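Local coordinates for capsid polyprotein VP90 (Turkey astrovirus 2, PDB 3TS3) that forms the projecting spike domain of the astrovirus capsid, as part of a polyprotein that probably self-assembles into an icosahedral T=3 immature shell, at residues C[29-34]-C[197-202]; C[45-50]-C[177-182]; C[123-126]-C[131-134]; C[186-191]-C[203-208]. All coordinates share one frame; numbering follows the deposited sequence. Where two conformers were deposited one is given.

Contact 1. Residues C[29-34]-C[197-202]; sequences TETGVF and QQFLDH. With SO4 (sulfate ion), chain I.
A buried, mainly apolar contact sets Thr-31, in the loop leading into strand 34-37, against Phe-199 and His-202, one turn apart on helix 196-202. Glu-30 to Val-33 form a type II beta turn, with Thr-31 at its second position and Gly-32 at its third with a positive phi of 75°. Thr-31 is the corner nearest the helix, its CA 6.3 Å from Phe-199 CA. Its methyl does the touching: Thr-31 CG2 comes obliquely to within 3.4 Å of Phe-199 CD1, and the two side chains cross at about a right angle. The same methyl lies 4.0 Å from His-202 CB. With CG2 anti to the backbone N (chi1 -82°), the hydroxyl is turned to a separate polar group. There Thr-31 OG1 hydrogen-bonds Ser-191 N and Asp-194 OD2, and this carboxylate oxygen also bonds His-202 ND1, joining loop and helix through one acidic residue. A sulfate lies away from the packing; its O3 is 3.2 Å from Thr-29 OG1, at best a weak hydrogen bond, since that hydroxyl is also paired with Ser-27 OG. The Phe-199 ring stacks with Trp-190, just past strand 187-189, while Leu-200 O accepts a hydrogen bond from Lys-183 of the second subunit.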
# COMPACT_ATOMS: atom_id res chain seq x y z
N THR C 29 -11.87 13.35 11.44
CA THR C 29 -11.68 14.76 11.12
C THR C 29 -10.29 15.07 10.59
O THR C 29 -10.15 15.86 9.67
CB THR C 29 -11.90 15.67 12.32
OG1 THR C 29 -13.22 15.50 12.81
CG2 THR C 29 -11.71 17.11 11.91
N GLU C 30 -9.27 14.48 11.20
CA GLU C 30 -7.90 14.73 10.78
C GLU C 30 -7.47 13.99 9.53
O GLU C 30 -7.88 12.86 9.28
CB GLU C 30 -6.87 14.35 11.86
CG GLU C 30 -7.20 14.61 13.30
CD GLU C 30 -6.38 13.69 14.20
OE1 GLU C 30 -5.17 13.49 13.93
OE2 GLU C 30 -6.95 13.14 15.17
N THR C 31 -6.57 14.62 8.81
CA THR C 31 -5.90 14.01 7.69
C THR C 31 -5.07 12.83 8.19
O THR C 31 -4.51 12.87 9.28
CB THR C 31 -4.95 15.03 7.04
OG1 THR C 31 -5.69 15.87 6.15
CG2 THR C 31 -3.83 14.34 6.29
N GLY C 32 -4.99 11.79 7.38
CA GLY C 32 -4.12 10.65 7.66
C GLY C 32 -4.52 9.67 8.74
O GLY C 32 -3.68 8.95 9.24
N VAL C 33 -5.81 9.62 9.07
CA VAL C 33 -6.25 8.64 10.12
C VAL C 33 -6.60 7.26 9.51
O VAL C 33 -6.51 6.28 10.23
CB VAL C 33 -7.51 9.20 10.84
CG1 VAL C 33 -8.03 8.21 11.84
CG2 VAL C 33 -7.18 10.52 11.54
N PHE C 34 -6.78 7.21 8.20
CA PHE C 34 -6.84 5.92 7.52
C PHE C 34 -6.18 5.93 6.14
O PHE C 34 -6.14 6.94 5.46
CB PHE C 34 -8.24 5.33 7.47
CG PHE C 34 -9.25 6.17 6.74
CD1 PHE C 34 -9.50 5.98 5.40
CD2 PHE C 34 -9.97 7.12 7.42
CE1 PHE C 34 -10.44 6.74 4.75
CE2 PHE C 34 -10.91 7.88 6.77
CZ PHE C 34 -11.15 7.69 5.44
N GLN C 197 -0.64 21.58 0.99
CA GLN C 197 0.54 21.64 1.84
C GLN C 197 0.23 21.12 3.24
O GLN C 197 1.05 20.45 3.83
CB GLN C 197 1.12 23.06 1.90
CG GLN C 197 2.51 23.08 2.51
CD GLN C 197 3.44 22.07 1.85
OE1 GLN C 197 3.59 22.05 0.62
NE2 GLN C 197 4.05 21.21 2.65
N GLN C 198 -0.93 21.46 3.76
CA GLN C 198 -1.35 20.98 5.06
C GLN C 198 -1.53 19.47 5.07
O GLN C 198 -1.16 18.81 6.02
CB GLN C 198 -2.62 21.69 5.52
CG GLN C 198 -2.40 23.17 5.80
CD GLN C 198 -3.68 23.87 6.13
OE1 GLN C 198 -4.65 23.78 5.40
NE2 GLN C 198 -3.69 24.60 7.23
N PHE C 199 -2.09 18.93 3.99
CA PHE C 199 -2.26 17.49 3.93
C PHE C 199 -0.91 16.79 3.99
O PHE C 199 -0.72 15.89 4.78
CB PHE C 199 -2.98 17.13 2.62
CG PHE C 199 -2.95 15.66 2.29
CD1 PHE C 199 -3.81 14.78 2.89
CD2 PHE C 199 -2.05 15.17 1.36
CE1 PHE C 199 -3.79 13.44 2.58
CE2 PHE C 199 -2.02 13.82 1.05
CZ PHE C 199 -2.89 12.96 1.66
N LEU C 200 0.04 17.24 3.17
CA LEU C 200 1.38 16.66 3.18
C LEU C 200 2.11 16.84 4.51
O LEU C 200 2.79 15.94 4.98
CB LEU C 200 2.21 17.20 2.01
CG LEU C 200 1.76 16.70 0.63
CD1 LEU C 200 2.49 17.43 -0.48
CD2 LEU C 200 1.97 15.20 0.51
N ASP C 201 1.96 18.01 5.12
CA ASP C 201 2.59 18.27 6.41
C ASP C 201 2.03 17.38 7.51
O ASP C 201 2.76 16.88 8.35
CB ASP C 201 2.42 19.73 6.81
CG ASP C 201 3.23 20.68 5.97
OD1 ASP C 201 4.11 20.23 5.23
OD2 ASP C 201 2.99 21.90 6.07
N HIS C 202 0.72 17.24 7.53
CA HIS C 202 0.01 16.40 8.49
C HIS C 202 0.21 14.90 8.32
O HIS C 202 0.21 14.16 9.28
CB HIS C 202 -1.48 16.74 8.52
CG HIS C 202 -1.77 18.13 8.97
ND1 HIS C 202 -2.85 18.85 8.53
CD2 HIS C 202 -1.09 18.94 9.81
CE1 HIS C 202 -2.85 20.04 9.10
NE2 HIS C 202 -1.78 20.13 9.87
S SO4 I . -15.86 14.19 15.95
O1 SO4 I . -16.76 15.33 16.19
O2 SO4 I . -16.39 13.38 14.87
O3 SO4 I . -14.54 14.71 15.61
O4 SO4 I . -15.75 13.39 17.17

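Contact 2. Residues C[45-50]-C[177-182]; sequences SSRYNN and AQYQNL
Where strand 47-52 of the large antiparallel sheet begins, Ser-46 and Arg-47 meet Ala-177 and Tyr-179 in the long loop between strands 164-171 and 187-189. Tyr-179 has left-handed backbone angles (phi 63°), and its phenol reaches across to the strand start. The hydroxyl end of the phenol rests against two beta carbons: Tyr-179 OH is 3.5 Å from Arg-47 CB, and Tyr-179 CE1 is 3.8 Å from Ser-46 CB, both approached obliquely. The hydroxyl also passes near the Ser-46 carbonyl, but its hydrogen bond goes to Asn-78 OD1 on the neighbouring strand 76-81. Arg-47 leaves the strand with CG anti to the backbone N (chi1 -174°) and bends at chi3 (64°), which lays its guanidinium beside the loop. Ala-177 CA sits over one face of that group, 3.8 Å from Arg-47 CZ. Although Arg-47 NH1 comes within 3.3 Å of Ala-177 N, both are donors and no bond joins them. Inside the loop, Gln-178 N donates to Gln-180 OE1 at 2.8 Å, in the carbonyl plane, tying the bend around Tyr-179. Ser-46 OG turns to its own sheet, bonded to Ile-79 O, and Val-206 of the second subunit packs on Tyr-179. Across the two segments the contact is therefore van der Waals in kind, with no hydrogen bond; the polar ends are satisfied by other residues, Asn-78 OD1 for the phenol and Asp-174, through a salt bridge, for Arg-47 NH1, whose charge is thus probably balanced from within the same loop.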
# COMPACT_ATOMS: atom_id res chain seq x y z
N SER C 45 -14.07 0.51 -19.12
CA SER C 45 -14.70 1.78 -18.81
C SER C 45 -13.89 2.64 -17.83
O SER C 45 -14.24 3.77 -17.57
CB SER C 45 -16.10 1.56 -18.26
OG SER C 45 -16.93 0.95 -19.22
N SER C 46 -12.84 2.07 -17.27
CA SER C 46 -12.03 2.76 -16.26
C SER C 46 -11.27 4.00 -16.72
O SER C 46 -11.18 4.97 -16.00
CB SER C 46 -11.07 1.78 -15.59
OG SER C 46 -11.80 0.89 -14.77
N ARG C 47 -10.72 3.94 -17.92
CA ARG C 47 -9.89 5.03 -18.42
C ARG C 47 -10.67 6.00 -19.30
O ARG C 47 -11.23 5.62 -20.31
CB ARG C 47 -8.71 4.46 -19.21
CG ARG C 47 -7.68 5.49 -19.66
CD ARG C 47 -6.65 4.88 -20.58
NE ARG C 47 -7.27 4.42 -21.81
CZ ARG C 47 -6.61 3.95 -22.86
NH1 ARG C 47 -5.29 3.88 -22.84
NH2 ARG C 47 -7.27 3.55 -23.93
N TYR C 48 -10.68 7.26 -18.88
CA TYR C 48 -11.33 8.33 -19.62
C TYR C 48 -10.29 9.40 -19.96
O TYR C 48 -9.59 9.89 -19.09
CB TYR C 48 -12.47 8.92 -18.78
CG TYR C 48 -13.16 10.08 -19.43
CD1 TYR C 48 -14.09 9.90 -20.43
CD2 TYR C 48 -12.88 11.37 -19.03
CE1 TYR C 48 -14.72 10.96 -21.02
CE2 TYR C 48 -13.50 12.45 -19.61
CZ TYR C 48 -14.42 12.23 -20.60
OH TYR C 48 -15.04 13.31 -21.18
N ASN C 49 -10.21 9.74 -21.23
CA ASN C 49 -9.23 10.70 -21.72
C ASN C 49 -9.84 12.00 -22.27
O ASN C 49 -10.34 12.05 -23.39
CB ASN C 49 -8.39 10.00 -22.80
CG ASN C 49 -7.38 10.90 -23.46
OD1 ASN C 49 -7.12 10.77 -24.65
ND2 ASN C 49 -6.77 11.79 -22.69
N ASN C 50 -9.84 13.03 -21.43
CA ASN C 50 -10.14 14.39 -21.84
C ASN C 50 -9.62 15.39 -20.82
O ASN C 50 -9.73 15.18 -19.63
CB ASN C 50 -11.64 14.58 -22.06
CG ASN C 50 -11.95 15.86 -22.81
OD1 ASN C 50 -11.29 16.20 -23.77
ND2 ASN C 50 -12.97 16.56 -22.36
N ALA C 177 -3.88 1.03 -21.93
CA ALA C 177 -5.17 0.47 -22.28
C ALA C 177 -5.55 -0.65 -21.31
O ALA C 177 -6.71 -0.84 -21.02
CB ALA C 177 -5.18 -0.04 -23.71
N GLN C 178 -4.54 -1.38 -20.85
CA GLN C 178 -4.75 -2.45 -19.88
C GLN C 178 -4.22 -2.07 -18.50
O GLN C 178 -3.97 -2.92 -17.67
CB GLN C 178 -4.13 -3.76 -20.36
CG GLN C 178 -4.84 -4.38 -21.56
CD GLN C 178 -4.01 -4.34 -22.83
OE1 GLN C 178 -3.53 -3.28 -23.25
NE2 GLN C 178 -3.83 -5.50 -23.46
N TYR C 179 -4.01 -0.78 -18.30
CA TYR C 179 -3.52 -0.27 -17.02
C TYR C 179 -2.13 -0.79 -16.68
O TYR C 179 -1.72 -0.81 -15.53
CB TYR C 179 -4.54 -0.49 -15.88
CG TYR C 179 -5.51 0.64 -15.83
CD1 TYR C 179 -6.60 0.68 -16.67
CD2 TYR C 179 -5.29 1.73 -15.01
CE1 TYR C 179 -7.47 1.74 -16.67
CE2 TYR C 179 -6.15 2.79 -15.00
CZ TYR C 179 -7.24 2.79 -15.84
OH TYR C 179 -8.09 3.86 -15.83
N GLN C 180 -1.40 -1.19 -17.71
CA GLN C 180 -0.05 -1.72 -17.57
C GLN C 180 0.98 -0.71 -17.04
O GLN C 180 1.92 -1.09 -16.35
CB GLN C 180 0.42 -2.37 -18.87
CG GLN C 180 0.63 -1.41 -20.03
CD GLN C 180 -0.61 -1.23 -20.89
OE1 GLN C 180 -1.73 -1.41 -20.45
NE2 GLN C 180 -0.39 -0.85 -22.14
N ASN C 181 0.84 0.55 -17.43
CA ASN C 181 1.73 1.62 -17.01
C ASN C 181 1.62 2.09 -15.57
O ASN C 181 2.56 2.61 -15.02
CB ASN C 181 1.61 2.85 -17.91
CG ASN C 181 1.77 2.53 -19.37
OD1 ASN C 181 2.45 1.58 -19.73
ND2 ASN C 181 1.16 3.34 -20.21
N LEU C 182 0.43 1.97 -14.99
CA LEU C 182 0.17 2.61 -13.72
C LEU C 182 0.78 1.87 -12.54
O LEU C 182 0.54 0.69 -12.34
CB LEU C 182 -1.34 2.78 -13.54
CG LEU C 182 -1.84 3.55 -12.32
CD1 LEU C 182 -1.17 4.90 -12.23
CD2 LEU C 182 -3.35 3.70 -12.36

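Contact 3. Residues C[123-126]-C[131-134]; sequences GTTN and LKQR
The flat group here is a peptide unit, not a ring: the carbonyl of Thr-125 is met at its oxygen end by the side chain of Lys-132, whose CE comes nearly end-on to it (C-O...CE about 151°). The contact is local: the loop after strand 117-119 leads into helix 129-135, and a lysine of the helix reaches back to that loop. The backbones stay well separated, 8.5 Å between Thr-125 CA and Lys-132 CA, so the lysine chain spans the gap. Its extended form past CG, with chi2, chi3 and chi4 all close to 180°, gives it the length to do so. Thr-125 directs its beta carbon toward the helix, yet its methyl is only loosely engaged, CG2 lying 4.3 Å from Lys-132 CE. The threonine hydroxyl is occupied on the loop side: OG1 is hydrogen-bonded with Gly-58 N, on strand 56-59, and with Tyr-121 O. On the helix, Leu-131 and Arg-134 turn instead to strands 47-52 and 76-81, while Lys-132 meets the loop. Lys-132 CE is the nearer of the two end atoms, 3.0 Å from Thr-125 O; Lys-132 NZ follows at 3.3 Å, but with an angle CE-NZ...O of only about 66° the ammonium lies side-on to the oxygen and makes no hydrogen bond with it.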
# COMPACT_ATOMS: atom_id res chain seq x y z
N GLY C 123 -24.58 18.28 -8.57
CA GLY C 123 -24.71 19.66 -8.99
C GLY C 123 -23.45 20.48 -8.91
O GLY C 123 -23.19 21.31 -9.77
N THR C 124 -22.66 20.24 -7.87
CA THR C 124 -21.41 20.96 -7.68
C THR C 124 -20.19 20.14 -8.11
O THR C 124 -19.07 20.53 -7.86
CB THR C 124 -21.26 21.42 -6.24
OG1 THR C 124 -21.53 20.33 -5.36
CG2 THR C 124 -22.25 22.54 -5.95
N THR C 125 -20.43 19.01 -8.77
CA THR C 125 -19.36 18.17 -9.27
C THR C 125 -19.06 18.65 -10.68
O THR C 125 -19.82 18.42 -11.60
CB THR C 125 -19.79 16.70 -9.31
OG1 THR C 125 -19.96 16.22 -7.97
CG2 THR C 125 -18.75 15.85 -10.02
N ASN C 126 -17.97 19.38 -10.82
CA ASN C 126 -17.62 19.95 -12.10
C ASN C 126 -16.70 19.06 -12.94
O ASN C 126 -15.49 19.19 -12.94
CB ASN C 126 -17.10 21.37 -11.89
CG ASN C 126 -18.21 22.31 -11.43
OD1 ASN C 126 -18.09 23.02 -10.44
ND2 ASN C 126 -19.32 22.29 -12.16
N LEU C 131 -17.87 11.78 -18.25
CA LEU C 131 -17.19 11.24 -17.10
C LEU C 131 -18.18 10.99 -15.97
O LEU C 131 -18.11 9.99 -15.29
CB LEU C 131 -16.05 12.16 -16.66
CG LEU C 131 -15.16 11.68 -15.52
CD1 LEU C 131 -14.65 10.27 -15.76
CD2 LEU C 131 -14.01 12.66 -15.34
N LYS C 132 -19.12 11.90 -15.77
CA LYS C 132 -20.12 11.70 -14.74
C LYS C 132 -20.93 10.45 -15.07
O LYS C 132 -21.28 9.70 -14.19
CB LYS C 132 -21.07 12.89 -14.65
CG LYS C 132 -20.54 14.10 -13.96
CD LYS C 132 -21.56 15.20 -14.11
CE LYS C 132 -21.06 16.51 -13.60
NZ LYS C 132 -22.02 17.60 -13.95
N GLN C 133 -21.21 10.25 -16.34
CA GLN C 133 -21.98 9.08 -16.76
C GLN C 133 -21.23 7.81 -16.40
O GLN C 133 -21.81 6.86 -15.91
CB GLN C 133 -22.20 9.13 -18.27
CG GLN C 133 -23.29 8.20 -18.79
CD GLN C 133 -24.64 8.89 -18.85
OE1 GLN C 133 -25.02 9.60 -17.93
NE2 GLN C 133 -25.36 8.67 -19.94
N ARG C 134 -19.92 7.79 -16.65
CA ARG C 134 -19.10 6.63 -16.32
C ARG C 134 -19.04 6.36 -14.83
O ARG C 134 -19.03 5.21 -14.40
CB ARG C 134 -17.69 6.78 -16.85
CG ARG C 134 -17.63 6.76 -18.34
CD ARG C 134 -16.48 5.92 -18.79
NE ARG C 134 -16.28 6.03 -20.22
CZ ARG C 134 -15.11 5.89 -20.81
NH1 ARG C 134 -14.04 5.64 -20.07
NH2 ARG C 134 -15.00 6.01 -22.11

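Contact 4. Residues C[186-191]-C[203-208]; sequences YFWNWS and LRTVQF
Strand 187-189 and the C-terminal tail come closest at Trp-188 and Leu-203, whose CA atoms are 8.0 Å apart, just where the chain leaves helical backbone angles after helix 196-202. Between them lies the indole of Trp-188, one face of which is taken by two successive tail residues. Over the five-membered ring stands Leu-203 CD1, in a CH-pi contact 3.7 Å from the ring centroid and 23° off the normal; the methyl is 3.5 Å from Trp-188 CG. In Leu-203, chi1 of -178° together with chi2 of 57° puts CD1 over the ring, and the two side chains cross at about a right angle. The same face receives the backbone of the next residue: Arg-204 O lies over it near its rim, 3.6 Å from Trp-188 CH2. Thr-205 CG2 then approaches obliquely at 3.8 Å from Trp-188 NE1. The fold element is an antiparallel sheet strand, 187-189, paired with 34-37 and 142-148; helix 196-202 turns the chain back so that the tail runs past the tryptophan and on to the second subunit of the spike. There Thr-205 OG1 is hydrogen-bonded with Leu-182 O and Met-184 N of the second subunit, while Ile-39 of that subunit packs on Trp-188. Arg-204 points its beta carbon away from the strand and folds over its own chain. Its NH1 donates to Leu-203 O at 3.1 Å from well above the carbonyl plane, and to Asp-201 O, which brings the guanidinium to the end of the helix.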
# COMPACT_ATOMS: atom_id res chain seq x y z
N TYR C 186 -0.27 4.66 -2.34
CA TYR C 186 -1.17 4.61 -1.20
C TYR C 186 -2.03 5.86 -1.23
O TYR C 186 -1.59 6.90 -1.67
CB TYR C 186 -0.39 4.62 0.12
CG TYR C 186 0.28 3.33 0.54
CD1 TYR C 186 -0.44 2.27 1.05
CD2 TYR C 186 1.65 3.20 0.47
CE1 TYR C 186 0.19 1.11 1.46
CE2 TYR C 186 2.28 2.06 0.86
CZ TYR C 186 1.56 1.02 1.36
OH TYR C 186 2.22 -0.11 1.76
N PHE C 187 -3.25 5.74 -0.74
CA PHE C 187 -4.14 6.88 -0.61
C PHE C 187 -4.49 7.03 0.85
O PHE C 187 -4.72 6.04 1.53
CB PHE C 187 -5.41 6.70 -1.46
CG PHE C 187 -5.20 6.99 -2.91
CD1 PHE C 187 -4.63 6.06 -3.75
CD2 PHE C 187 -5.55 8.22 -3.44
CE1 PHE C 187 -4.44 6.34 -5.07
CE2 PHE C 187 -5.35 8.49 -4.76
CZ PHE C 187 -4.81 7.56 -5.57
N TRP C 188 -4.50 8.26 1.33
CA TRP C 188 -4.81 8.57 2.72
C TRP C 188 -5.93 9.60 2.80
O TRP C 188 -6.06 10.44 1.92
CB TRP C 188 -3.56 9.12 3.42
CG TRP C 188 -2.45 8.12 3.63
CD1 TRP C 188 -1.50 7.74 2.73
CD2 TRP C 188 -2.15 7.43 4.85
NE1 TRP C 188 -0.64 6.84 3.31
CE2 TRP C 188 -1.02 6.64 4.61
CE3 TRP C 188 -2.74 7.40 6.11
CZ2 TRP C 188 -0.47 5.82 5.57
CZ3 TRP C 188 -2.18 6.60 7.07
CH2 TRP C 188 -1.06 5.82 6.80
N ASN C 189 -6.75 9.55 3.84
CA ASN C 189 -7.83 10.52 3.94
C ASN C 189 -7.31 11.95 4.10
O ASN C 189 -6.31 12.20 4.75
CB ASN C 189 -8.85 10.16 5.03
CG ASN C 189 -8.38 10.53 6.41
OD1 ASN C 189 -7.49 9.91 6.96
ND2 ASN C 189 -9.02 11.53 7.00
N TRP C 190 -7.98 12.88 3.45
CA TRP C 190 -7.55 14.27 3.40
C TRP C 190 -8.68 15.12 3.98
O TRP C 190 -9.76 15.18 3.43
CB TRP C 190 -7.29 14.59 1.93
CG TRP C 190 -6.90 15.98 1.55
CD1 TRP C 190 -7.34 17.15 2.09
CD2 TRP C 190 -6.02 16.34 0.47
NE1 TRP C 190 -6.77 18.21 1.43
CE2 TRP C 190 -5.96 17.74 0.43
CE3 TRP C 190 -5.28 15.61 -0.46
CZ2 TRP C 190 -5.19 18.43 -0.49
CZ3 TRP C 190 -4.51 16.29 -1.38
CH2 TRP C 190 -4.48 17.69 -1.39
N SER C 191 -8.39 15.79 5.09
CA SER C 191 -9.37 16.59 5.80
C SER C 191 -9.92 17.72 4.93
O SER C 191 -9.18 18.34 4.19
CB SER C 191 -8.74 17.19 7.05
OG SER C 191 -9.55 18.20 7.60
N LEU C 203 0.36 14.46 7.07
CA LEU C 203 0.43 13.04 6.78
C LEU C 203 1.64 12.34 7.40
O LEU C 203 2.75 12.81 7.28
CB LEU C 203 0.45 12.84 5.26
CG LEU C 203 0.48 11.40 4.74
CD1 LEU C 203 -0.70 10.62 5.27
CD2 LEU C 203 0.50 11.40 3.23
N ARG C 204 1.38 11.21 8.05
CA ARG C 204 2.43 10.33 8.54
C ARG C 204 2.16 8.96 7.94
O ARG C 204 1.01 8.55 7.86
CB ARG C 204 2.39 10.22 10.06
CG ARG C 204 2.57 11.52 10.78
CD ARG C 204 3.97 12.04 10.56
NE ARG C 204 4.20 13.25 11.33
CZ ARG C 204 3.96 14.46 10.87
NH1 ARG C 204 3.48 14.63 9.66
NH2 ARG C 204 4.21 15.52 11.63
N THR C 205 3.20 8.29 7.48
CA THR C 205 3.05 6.95 6.91
C THR C 205 3.89 5.89 7.62
O THR C 205 3.89 4.73 7.22
CB THR C 205 3.34 6.95 5.39
OG1 THR C 205 4.74 7.05 5.16
CG2 THR C 205 2.65 8.14 4.73
N VAL C 206 4.62 6.30 8.65
CA VAL C 206 5.50 5.44 9.39
C VAL C 206 5.25 5.68 10.87
O VAL C 206 5.14 6.82 11.30
CB VAL C 206 6.98 5.76 9.07
CG1 VAL C 206 7.94 4.97 9.97
CG2 VAL C 206 7.28 5.51 7.60
N GLN C 207 5.15 4.60 11.63
CA GLN C 207 4.98 4.71 13.07
C GLN C 207 6.35 4.96 13.72
O GLN C 207 7.31 4.28 13.41
CB GLN C 207 4.36 3.43 13.63
CG GLN C 207 4.22 3.39 15.14
CD GLN C 207 3.70 2.06 15.65
OE1 GLN C 207 3.97 1.02 15.07
NE2 GLN C 207 2.97 2.10 16.76
N PHE C 208 6.43 5.92 14.63
CA PHE C 208 7.68 6.21 15.33
C PHE C 208 7.54 5.99 16.82
O PHE C 208 6.69 6.58 17.45
CB PHE C 208 8.15 7.64 15.06
CG PHE C 208 9.57 7.88 15.49
CD1 PHE C 208 10.63 7.41 14.73
CD2 PHE C 208 9.85 8.55 16.66
CE1 PHE C 208 11.92 7.61 15.13
CE2 PHE C 208 11.15 8.75 17.06
CZ PHE C 208 12.19 8.28 16.29

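How the contacts relate
Contacts 1 and 4 form one unit, centres about 7 Å apart: their segments alternate along the chain and are stitched by Glu-30 O to Asn-189 ND2 at 2.9 Å, a probable hydrogen bond. Contacts 2 and 3, centres about 18 Å apart, touch through Arg-134, whose NH1 approaches Arg-47 O at 2.8 Å, again probably bonded. Contact 3 lies across the chain's centre from contact 4, about 28 Å between centres. Contacts 2 and 4, centres about 26 Å apart, reach the same sheet, and through Leu-182 and Thr-205 contact 2 of one subunit meets contact 4 of its partner. The sulfate, probably from the crystallisation liquor, sits beside contact 1, with Arg-25 and Ser-27 bonded to it.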